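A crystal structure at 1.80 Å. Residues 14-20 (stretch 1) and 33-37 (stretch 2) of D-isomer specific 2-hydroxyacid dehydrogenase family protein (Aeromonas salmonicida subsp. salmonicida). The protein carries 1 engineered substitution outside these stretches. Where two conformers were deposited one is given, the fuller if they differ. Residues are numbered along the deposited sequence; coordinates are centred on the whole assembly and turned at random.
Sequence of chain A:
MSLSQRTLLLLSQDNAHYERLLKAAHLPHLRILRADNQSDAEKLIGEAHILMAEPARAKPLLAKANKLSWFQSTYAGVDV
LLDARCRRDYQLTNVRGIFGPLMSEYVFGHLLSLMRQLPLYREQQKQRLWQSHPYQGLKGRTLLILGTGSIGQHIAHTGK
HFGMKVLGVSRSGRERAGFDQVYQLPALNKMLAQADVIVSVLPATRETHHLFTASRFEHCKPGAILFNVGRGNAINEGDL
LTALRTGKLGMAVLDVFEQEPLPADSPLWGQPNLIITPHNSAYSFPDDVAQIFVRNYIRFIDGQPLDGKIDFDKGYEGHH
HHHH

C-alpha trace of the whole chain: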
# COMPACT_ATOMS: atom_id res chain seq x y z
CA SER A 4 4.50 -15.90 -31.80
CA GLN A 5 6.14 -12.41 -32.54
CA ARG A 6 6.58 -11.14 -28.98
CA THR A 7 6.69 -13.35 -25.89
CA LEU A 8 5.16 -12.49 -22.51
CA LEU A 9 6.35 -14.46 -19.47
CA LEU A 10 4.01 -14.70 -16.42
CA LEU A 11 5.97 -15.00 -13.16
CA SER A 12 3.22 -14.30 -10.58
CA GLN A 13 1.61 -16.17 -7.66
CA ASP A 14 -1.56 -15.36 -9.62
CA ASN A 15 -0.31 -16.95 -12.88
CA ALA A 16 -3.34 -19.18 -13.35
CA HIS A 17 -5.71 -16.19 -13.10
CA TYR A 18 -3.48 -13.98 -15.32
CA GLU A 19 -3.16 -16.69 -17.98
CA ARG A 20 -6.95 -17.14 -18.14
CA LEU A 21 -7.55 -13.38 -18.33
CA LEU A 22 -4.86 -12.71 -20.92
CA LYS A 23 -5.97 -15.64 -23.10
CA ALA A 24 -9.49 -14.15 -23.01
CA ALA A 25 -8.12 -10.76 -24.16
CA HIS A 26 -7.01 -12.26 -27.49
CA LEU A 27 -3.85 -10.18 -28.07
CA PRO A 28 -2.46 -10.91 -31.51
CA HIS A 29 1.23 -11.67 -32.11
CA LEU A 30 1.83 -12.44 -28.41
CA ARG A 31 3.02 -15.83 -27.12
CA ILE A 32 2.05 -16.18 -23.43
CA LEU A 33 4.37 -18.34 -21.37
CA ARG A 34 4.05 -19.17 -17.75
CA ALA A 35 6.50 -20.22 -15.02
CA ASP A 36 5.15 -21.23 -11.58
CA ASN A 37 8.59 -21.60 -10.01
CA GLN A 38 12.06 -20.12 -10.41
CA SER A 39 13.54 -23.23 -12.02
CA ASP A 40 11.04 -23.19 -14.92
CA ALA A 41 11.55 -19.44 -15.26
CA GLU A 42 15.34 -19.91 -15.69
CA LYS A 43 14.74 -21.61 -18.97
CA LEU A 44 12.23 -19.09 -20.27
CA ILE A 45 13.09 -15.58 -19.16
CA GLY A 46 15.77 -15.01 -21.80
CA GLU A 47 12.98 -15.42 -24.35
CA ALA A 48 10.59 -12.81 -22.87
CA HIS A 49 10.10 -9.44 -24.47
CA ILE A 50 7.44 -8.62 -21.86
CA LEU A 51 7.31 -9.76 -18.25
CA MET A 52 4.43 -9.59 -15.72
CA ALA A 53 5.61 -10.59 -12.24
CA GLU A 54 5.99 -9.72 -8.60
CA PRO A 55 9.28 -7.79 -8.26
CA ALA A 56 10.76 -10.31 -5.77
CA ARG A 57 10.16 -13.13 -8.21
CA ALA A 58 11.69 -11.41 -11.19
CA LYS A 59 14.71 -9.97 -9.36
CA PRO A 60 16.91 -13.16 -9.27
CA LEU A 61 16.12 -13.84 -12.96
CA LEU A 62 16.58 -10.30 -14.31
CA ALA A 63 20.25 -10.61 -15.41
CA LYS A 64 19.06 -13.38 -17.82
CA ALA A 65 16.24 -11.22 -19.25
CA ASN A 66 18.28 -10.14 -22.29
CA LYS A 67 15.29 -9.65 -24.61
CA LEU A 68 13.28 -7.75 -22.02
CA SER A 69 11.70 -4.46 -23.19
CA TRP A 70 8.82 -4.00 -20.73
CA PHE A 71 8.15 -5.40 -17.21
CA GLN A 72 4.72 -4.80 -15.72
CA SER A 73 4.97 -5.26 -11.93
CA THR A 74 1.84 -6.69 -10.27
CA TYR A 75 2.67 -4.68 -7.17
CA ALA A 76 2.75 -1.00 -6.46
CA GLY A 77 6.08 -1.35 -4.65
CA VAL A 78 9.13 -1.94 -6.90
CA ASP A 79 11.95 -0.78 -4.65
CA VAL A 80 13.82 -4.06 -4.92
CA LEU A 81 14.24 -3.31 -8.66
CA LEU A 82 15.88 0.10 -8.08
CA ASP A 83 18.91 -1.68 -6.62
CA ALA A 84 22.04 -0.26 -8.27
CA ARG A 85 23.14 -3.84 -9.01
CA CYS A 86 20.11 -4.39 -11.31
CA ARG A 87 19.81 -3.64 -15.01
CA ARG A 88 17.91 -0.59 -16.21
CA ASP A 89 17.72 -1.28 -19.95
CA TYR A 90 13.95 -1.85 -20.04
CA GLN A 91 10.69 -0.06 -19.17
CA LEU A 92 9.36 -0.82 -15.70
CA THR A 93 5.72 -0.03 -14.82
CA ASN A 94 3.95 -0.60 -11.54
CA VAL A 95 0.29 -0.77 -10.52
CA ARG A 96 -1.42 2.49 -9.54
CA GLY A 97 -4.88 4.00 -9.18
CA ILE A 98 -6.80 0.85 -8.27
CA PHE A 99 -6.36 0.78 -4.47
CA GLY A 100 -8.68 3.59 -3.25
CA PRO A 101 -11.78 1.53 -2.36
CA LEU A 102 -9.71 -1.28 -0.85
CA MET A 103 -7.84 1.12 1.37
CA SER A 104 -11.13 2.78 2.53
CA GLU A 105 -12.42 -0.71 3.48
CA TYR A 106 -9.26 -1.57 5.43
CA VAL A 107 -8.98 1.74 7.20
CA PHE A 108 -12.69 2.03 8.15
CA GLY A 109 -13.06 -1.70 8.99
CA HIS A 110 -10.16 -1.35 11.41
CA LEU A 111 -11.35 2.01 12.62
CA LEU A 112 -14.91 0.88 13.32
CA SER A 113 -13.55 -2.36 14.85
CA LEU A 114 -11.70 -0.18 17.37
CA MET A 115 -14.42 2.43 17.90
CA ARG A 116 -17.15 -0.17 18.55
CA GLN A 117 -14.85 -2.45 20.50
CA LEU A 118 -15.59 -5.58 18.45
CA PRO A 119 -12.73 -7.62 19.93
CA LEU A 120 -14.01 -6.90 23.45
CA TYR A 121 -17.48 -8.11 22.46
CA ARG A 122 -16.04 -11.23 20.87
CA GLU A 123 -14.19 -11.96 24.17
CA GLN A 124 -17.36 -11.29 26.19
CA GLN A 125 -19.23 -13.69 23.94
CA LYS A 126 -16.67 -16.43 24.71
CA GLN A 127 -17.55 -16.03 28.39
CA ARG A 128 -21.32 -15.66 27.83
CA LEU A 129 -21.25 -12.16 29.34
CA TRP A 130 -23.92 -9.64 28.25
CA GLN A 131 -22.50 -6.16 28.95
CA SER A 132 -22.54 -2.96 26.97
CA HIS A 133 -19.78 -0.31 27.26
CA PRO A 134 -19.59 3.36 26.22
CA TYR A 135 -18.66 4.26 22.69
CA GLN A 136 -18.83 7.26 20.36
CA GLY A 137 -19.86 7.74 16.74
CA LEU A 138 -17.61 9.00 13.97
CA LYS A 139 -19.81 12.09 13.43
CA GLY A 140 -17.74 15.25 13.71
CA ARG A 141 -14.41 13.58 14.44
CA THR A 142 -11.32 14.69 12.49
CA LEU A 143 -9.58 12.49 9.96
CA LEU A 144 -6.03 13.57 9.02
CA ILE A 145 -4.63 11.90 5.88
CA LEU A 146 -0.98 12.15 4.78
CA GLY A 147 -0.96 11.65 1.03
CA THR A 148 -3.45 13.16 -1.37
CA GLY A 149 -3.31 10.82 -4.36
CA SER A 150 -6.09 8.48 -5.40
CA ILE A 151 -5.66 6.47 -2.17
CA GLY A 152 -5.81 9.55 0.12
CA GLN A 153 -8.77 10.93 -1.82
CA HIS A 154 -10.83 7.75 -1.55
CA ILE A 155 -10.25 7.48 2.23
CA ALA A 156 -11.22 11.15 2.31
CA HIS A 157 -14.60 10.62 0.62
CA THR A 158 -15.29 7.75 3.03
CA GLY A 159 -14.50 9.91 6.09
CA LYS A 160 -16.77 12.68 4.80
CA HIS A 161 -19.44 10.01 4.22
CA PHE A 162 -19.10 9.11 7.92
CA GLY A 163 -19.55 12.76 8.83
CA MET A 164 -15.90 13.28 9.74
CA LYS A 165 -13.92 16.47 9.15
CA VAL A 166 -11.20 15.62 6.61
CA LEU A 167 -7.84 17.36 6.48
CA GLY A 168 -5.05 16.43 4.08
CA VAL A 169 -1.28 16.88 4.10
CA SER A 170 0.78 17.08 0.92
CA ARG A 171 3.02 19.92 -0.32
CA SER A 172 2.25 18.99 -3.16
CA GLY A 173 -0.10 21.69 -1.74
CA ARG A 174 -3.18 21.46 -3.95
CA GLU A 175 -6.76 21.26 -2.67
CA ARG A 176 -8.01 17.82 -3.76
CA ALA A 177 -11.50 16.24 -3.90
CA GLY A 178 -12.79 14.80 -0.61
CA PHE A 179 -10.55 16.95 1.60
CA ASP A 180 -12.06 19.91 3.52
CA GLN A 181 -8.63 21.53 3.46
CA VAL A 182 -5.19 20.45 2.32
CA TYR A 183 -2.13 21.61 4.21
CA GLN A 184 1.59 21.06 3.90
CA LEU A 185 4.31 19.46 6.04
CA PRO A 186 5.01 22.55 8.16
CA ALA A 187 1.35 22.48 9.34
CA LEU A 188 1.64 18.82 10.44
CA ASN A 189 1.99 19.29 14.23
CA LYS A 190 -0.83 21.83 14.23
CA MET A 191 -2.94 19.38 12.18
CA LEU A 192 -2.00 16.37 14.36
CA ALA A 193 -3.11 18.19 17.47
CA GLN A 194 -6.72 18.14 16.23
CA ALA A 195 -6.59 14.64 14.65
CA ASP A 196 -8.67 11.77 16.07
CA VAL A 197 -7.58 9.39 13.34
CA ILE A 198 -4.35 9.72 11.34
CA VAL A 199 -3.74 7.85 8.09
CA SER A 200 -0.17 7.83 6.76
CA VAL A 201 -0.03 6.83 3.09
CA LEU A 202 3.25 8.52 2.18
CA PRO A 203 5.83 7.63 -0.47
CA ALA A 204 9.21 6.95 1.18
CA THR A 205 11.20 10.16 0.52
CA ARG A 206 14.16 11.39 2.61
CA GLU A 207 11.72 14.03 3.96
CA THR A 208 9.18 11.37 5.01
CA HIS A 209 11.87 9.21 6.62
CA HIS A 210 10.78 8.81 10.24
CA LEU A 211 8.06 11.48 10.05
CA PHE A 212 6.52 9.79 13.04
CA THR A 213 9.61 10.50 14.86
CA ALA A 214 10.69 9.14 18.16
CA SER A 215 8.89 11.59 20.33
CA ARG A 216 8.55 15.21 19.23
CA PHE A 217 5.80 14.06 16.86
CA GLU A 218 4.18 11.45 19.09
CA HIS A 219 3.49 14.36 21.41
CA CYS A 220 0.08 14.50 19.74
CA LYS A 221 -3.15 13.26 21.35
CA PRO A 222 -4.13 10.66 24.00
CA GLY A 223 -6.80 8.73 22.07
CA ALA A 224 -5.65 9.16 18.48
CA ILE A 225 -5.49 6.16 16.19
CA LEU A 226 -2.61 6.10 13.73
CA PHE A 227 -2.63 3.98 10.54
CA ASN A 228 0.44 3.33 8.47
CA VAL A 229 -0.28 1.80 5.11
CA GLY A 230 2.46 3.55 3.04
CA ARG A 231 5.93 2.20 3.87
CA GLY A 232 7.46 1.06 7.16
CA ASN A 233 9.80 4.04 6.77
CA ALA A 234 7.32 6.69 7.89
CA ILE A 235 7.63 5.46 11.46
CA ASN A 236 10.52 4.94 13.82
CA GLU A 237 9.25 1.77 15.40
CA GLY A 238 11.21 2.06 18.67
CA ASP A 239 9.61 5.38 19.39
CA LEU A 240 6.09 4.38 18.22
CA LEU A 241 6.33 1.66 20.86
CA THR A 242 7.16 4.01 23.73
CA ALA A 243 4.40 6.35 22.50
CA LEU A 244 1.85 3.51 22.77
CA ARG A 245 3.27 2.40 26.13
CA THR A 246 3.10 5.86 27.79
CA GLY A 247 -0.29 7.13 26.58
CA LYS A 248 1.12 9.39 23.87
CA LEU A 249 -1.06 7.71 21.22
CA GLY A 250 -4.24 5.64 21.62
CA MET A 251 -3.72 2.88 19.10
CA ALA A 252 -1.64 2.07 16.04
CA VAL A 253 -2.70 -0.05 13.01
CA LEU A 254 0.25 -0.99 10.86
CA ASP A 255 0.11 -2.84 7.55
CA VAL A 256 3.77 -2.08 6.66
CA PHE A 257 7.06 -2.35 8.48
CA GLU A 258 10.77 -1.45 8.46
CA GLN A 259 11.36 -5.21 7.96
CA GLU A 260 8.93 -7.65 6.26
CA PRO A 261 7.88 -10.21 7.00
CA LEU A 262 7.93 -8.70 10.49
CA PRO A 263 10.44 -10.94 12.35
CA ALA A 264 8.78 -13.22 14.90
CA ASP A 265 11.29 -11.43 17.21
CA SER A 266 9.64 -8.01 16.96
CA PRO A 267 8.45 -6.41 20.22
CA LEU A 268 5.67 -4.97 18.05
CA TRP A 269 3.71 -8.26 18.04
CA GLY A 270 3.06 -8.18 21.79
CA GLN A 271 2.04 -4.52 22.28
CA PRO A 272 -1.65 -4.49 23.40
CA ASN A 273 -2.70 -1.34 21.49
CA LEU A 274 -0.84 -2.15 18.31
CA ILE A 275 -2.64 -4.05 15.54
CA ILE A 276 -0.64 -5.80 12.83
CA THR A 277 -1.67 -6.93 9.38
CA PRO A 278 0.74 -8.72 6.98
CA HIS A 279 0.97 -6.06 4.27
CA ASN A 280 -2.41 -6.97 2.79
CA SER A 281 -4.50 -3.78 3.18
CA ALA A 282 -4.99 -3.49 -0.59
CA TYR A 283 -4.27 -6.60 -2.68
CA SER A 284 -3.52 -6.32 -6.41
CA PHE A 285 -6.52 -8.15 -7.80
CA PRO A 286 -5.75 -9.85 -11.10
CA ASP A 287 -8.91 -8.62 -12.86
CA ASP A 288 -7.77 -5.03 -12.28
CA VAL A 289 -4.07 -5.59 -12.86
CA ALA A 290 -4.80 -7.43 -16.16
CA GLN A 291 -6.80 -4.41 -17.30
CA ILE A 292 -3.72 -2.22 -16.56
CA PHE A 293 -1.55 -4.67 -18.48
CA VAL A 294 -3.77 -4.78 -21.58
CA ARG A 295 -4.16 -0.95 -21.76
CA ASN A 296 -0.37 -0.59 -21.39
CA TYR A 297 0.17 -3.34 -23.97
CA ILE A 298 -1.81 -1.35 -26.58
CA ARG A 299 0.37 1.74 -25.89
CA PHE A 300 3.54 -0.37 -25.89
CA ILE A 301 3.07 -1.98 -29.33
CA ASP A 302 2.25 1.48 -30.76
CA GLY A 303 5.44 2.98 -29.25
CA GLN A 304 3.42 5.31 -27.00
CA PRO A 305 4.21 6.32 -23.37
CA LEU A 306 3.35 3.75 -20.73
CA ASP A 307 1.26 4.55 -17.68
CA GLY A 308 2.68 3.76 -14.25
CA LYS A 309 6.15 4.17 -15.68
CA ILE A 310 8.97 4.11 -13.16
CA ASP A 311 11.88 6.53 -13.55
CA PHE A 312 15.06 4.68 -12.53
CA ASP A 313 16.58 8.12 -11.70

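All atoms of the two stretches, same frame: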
# COMPACT_ATOMS: atom_id res chain seq x y z
N ASP A 14 -0.26 -15.31 -8.97
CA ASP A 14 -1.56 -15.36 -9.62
C ASP A 14 -1.53 -15.79 -11.09
O ASP A 14 -2.47 -15.49 -11.85
CB ASP A 14 -2.24 -13.98 -9.49
CG ASP A 14 -2.62 -13.64 -8.06
OD1 ASP A 14 -3.10 -14.54 -7.31
OD2 ASP A 14 -2.43 -12.46 -7.66
N ASN A 15 -0.47 -16.49 -11.50
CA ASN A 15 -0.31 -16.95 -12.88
C ASN A 15 -1.56 -17.58 -13.51
O ASN A 15 -1.86 -17.32 -14.68
CB ASN A 15 0.81 -17.98 -12.97
CG ASN A 15 2.19 -17.36 -13.19
OD1 ASN A 15 2.31 -16.15 -13.40
ND2 ASN A 15 3.23 -18.18 -13.12
N ALA A 16 -2.22 -18.47 -12.78
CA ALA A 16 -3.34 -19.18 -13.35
C ALA A 16 -4.45 -18.19 -13.75
O ALA A 16 -5.00 -18.28 -14.86
CB ALA A 16 -3.86 -20.27 -12.38
N HIS A 17 -4.72 -17.23 -12.87
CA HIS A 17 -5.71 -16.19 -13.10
C HIS A 17 -5.24 -15.29 -14.26
O HIS A 17 -5.98 -15.04 -15.20
CB HIS A 17 -5.93 -15.38 -11.82
CG HIS A 17 -7.24 -14.65 -11.76
ND1 HIS A 17 -7.78 -14.17 -10.58
CD2 HIS A 17 -8.14 -14.34 -12.73
CE1 HIS A 17 -8.93 -13.58 -10.83
NE2 HIS A 17 -9.17 -13.67 -12.13
N TYR A 18 -4.00 -14.83 -14.20
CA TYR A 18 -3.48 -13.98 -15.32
C TYR A 18 -3.55 -14.67 -16.68
O TYR A 18 -3.88 -14.03 -17.70
CB TYR A 18 -2.05 -13.48 -15.02
CG TYR A 18 -2.07 -12.39 -13.98
CD1 TYR A 18 -2.82 -11.21 -14.19
CD2 TYR A 18 -1.33 -12.50 -12.80
CE1 TYR A 18 -2.88 -10.22 -13.22
CE2 TYR A 18 -1.37 -11.52 -11.84
CZ TYR A 18 -2.14 -10.37 -12.05
OH TYR A 18 -2.18 -9.35 -11.10
N GLU A 19 -3.17 -15.95 -16.71
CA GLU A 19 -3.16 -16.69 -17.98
C GLU A 19 -4.57 -16.78 -18.58
O GLU A 19 -4.73 -16.59 -19.79
CB GLU A 19 -2.56 -18.08 -17.80
CG GLU A 19 -2.51 -18.93 -19.05
CD GLU A 19 -1.79 -20.25 -18.83
OE1 GLU A 19 -2.22 -21.01 -17.95
OE2 GLU A 19 -0.81 -20.52 -19.55
N ARG A 20 -5.55 -17.08 -17.73
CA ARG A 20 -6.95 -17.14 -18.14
C ARG A 20 -7.38 -15.78 -18.68
O ARG A 20 -7.93 -15.71 -19.77
CB ARG A 20 -7.86 -17.56 -16.97
CG ARG A 20 -9.35 -17.38 -17.23
CD ARG A 20 -10.20 -18.17 -16.25
NE ARG A 20 -10.02 -17.73 -14.87
CZ ARG A 20 -10.41 -16.55 -14.39
NH1 ARG A 20 -10.98 -15.66 -15.19
NH2 ARG A 20 -10.20 -16.27 -13.12
N LEU A 33 3.67 -17.22 -22.00
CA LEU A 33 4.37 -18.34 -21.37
C LEU A 33 4.18 -18.16 -19.90
O LEU A 33 3.91 -17.04 -19.44
CB LEU A 33 5.86 -18.33 -21.69
CG LEU A 33 6.28 -18.50 -23.15
CD1 LEU A 33 7.81 -18.63 -23.22
CD2 LEU A 33 5.62 -19.73 -23.75
N ARG A 34 4.31 -19.26 -19.16
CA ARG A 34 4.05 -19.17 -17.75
C ARG A 34 5.13 -19.96 -17.00
O ARG A 34 5.49 -21.07 -17.42
CB ARG A 34 2.66 -19.74 -17.48
CG ARG A 34 2.31 -20.02 -16.08
CD ARG A 34 0.86 -20.51 -16.00
NE ARG A 34 0.57 -21.10 -14.72
CZ ARG A 34 -0.57 -21.72 -14.41
NH1 ARG A 34 -1.56 -21.79 -15.29
NH2 ARG A 34 -0.72 -22.23 -13.19
N ALA A 35 5.62 -19.41 -15.90
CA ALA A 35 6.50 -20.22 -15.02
C ALA A 35 6.07 -20.09 -13.58
O ALA A 35 6.12 -19.00 -13.04
CB ALA A 35 7.95 -19.81 -15.20
N ASP A 36 5.66 -21.21 -12.96
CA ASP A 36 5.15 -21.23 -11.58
C ASP A 36 6.21 -21.39 -10.50
O ASP A 36 5.89 -21.28 -9.30
CB ASP A 36 4.07 -22.32 -11.41
CG ASP A 36 2.68 -21.88 -11.91
OD1 ASP A 36 2.55 -20.89 -12.66
OD2 ASP A 36 1.69 -22.54 -11.54
N ASN A 37 7.45 -21.65 -10.91
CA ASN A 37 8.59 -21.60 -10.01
C ASN A 37 9.82 -20.99 -10.67
O ASN A 37 9.79 -20.67 -11.87
CB ASN A 37 8.89 -23.00 -9.44
CG ASN A 37 9.34 -23.99 -10.52
OD1 ASN A 37 9.63 -23.62 -11.67
ND2 ASN A 37 9.38 -25.28 -10.15

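The contact joins the first turns of a helix to the end of a strand. Residues 15-20 are helical, with Asp14 at the N-cap position, and the register is set by backbone hydrogen bonds from Tyr18 N to Asp14 O (2.9 Å), Glu19 N to Asn15 O (2.8 Å) and Arg20 N to Ala16 O (3.2 Å). In the second stretch, Leu33 and Arg34 close a strand that begins earlier in the chain, and the backbone then leaves it through Ala35 and Asp36. The nearest CA atoms across the stretches are those of Asn15 and Arg34, 6.9 Å apart, a spacing that leaves room for side chains between the backbones. The hydrogen bonds between the stretches all use at least one side chain. Together the two stretches bury 257 Å², most of it on Arg34, Asn15 and Glu19.

Arg34 has the largest covered area, 94 Å². Its CA-to-CB bond points toward the helix, and chi1 to chi3 are all t (167°, 177°, 166°), so the chain is extended and carries the guanidinium out to the helix. There the flat group is used in two ways. Over one face lie Asn15 C and Ala16 CA; the closest approach to Ala16 is 3.7 Å, from Arg34 NH1 to Ala16 CA, and Ala16 CB is 3.8 Å from Arg34 NH2. These are packing distances, and they place the guanidinium face directly against the backbone of the helix's first turn. Around its edge the guanidinium directs its N-H groups at carboxylates.

Glu19, with 39 Å² covered, supplies one of them. Its CA-to-CB bond also points toward the strand, and chi1 and chi2 are both t (180° and 175°). Glu19 OE1 sits near the guanidinium plane and accepts a hydrogen bond from Arg34 NH1 at 2.8 Å with an angle of 148°, forming a salt bridge between the stretches. Asp36 supplies the other from within the second stretch: Arg34 NE donates to Asp36 OD1 at 2.9 Å and 178°, while Arg34 NH2 donates to Asp36 OD2 at 2.9 Å and 159°. Two nitrogens facing two oxygens make a bidentate pairing, which fixes the orientation of the guanidinium as well as its position. The positive charge is thus shared between an acid on the helix and one beside the strand end.

Asn15, buried and with 74 Å² covered, ties this network to the start of the helix. Its CA-to-CB bond points toward the second stretch, with chi1 at -88° (m), and its CB packs 3.6 Å from Arg34 NE. The amide does the polar work: Asn15 ND2 donates to Asp36 OD1 at 2.8 Å with a nearly linear angle of 171°, and makes a weak bond to Ala35 O at 3.0 Å, where the angle falls to 126°. Asp36 OD1 therefore accepts from both Asn15 ND2 and Arg34 NE, linking the Asn15 side-chain amide and Arg34 through one carboxylate oxygen.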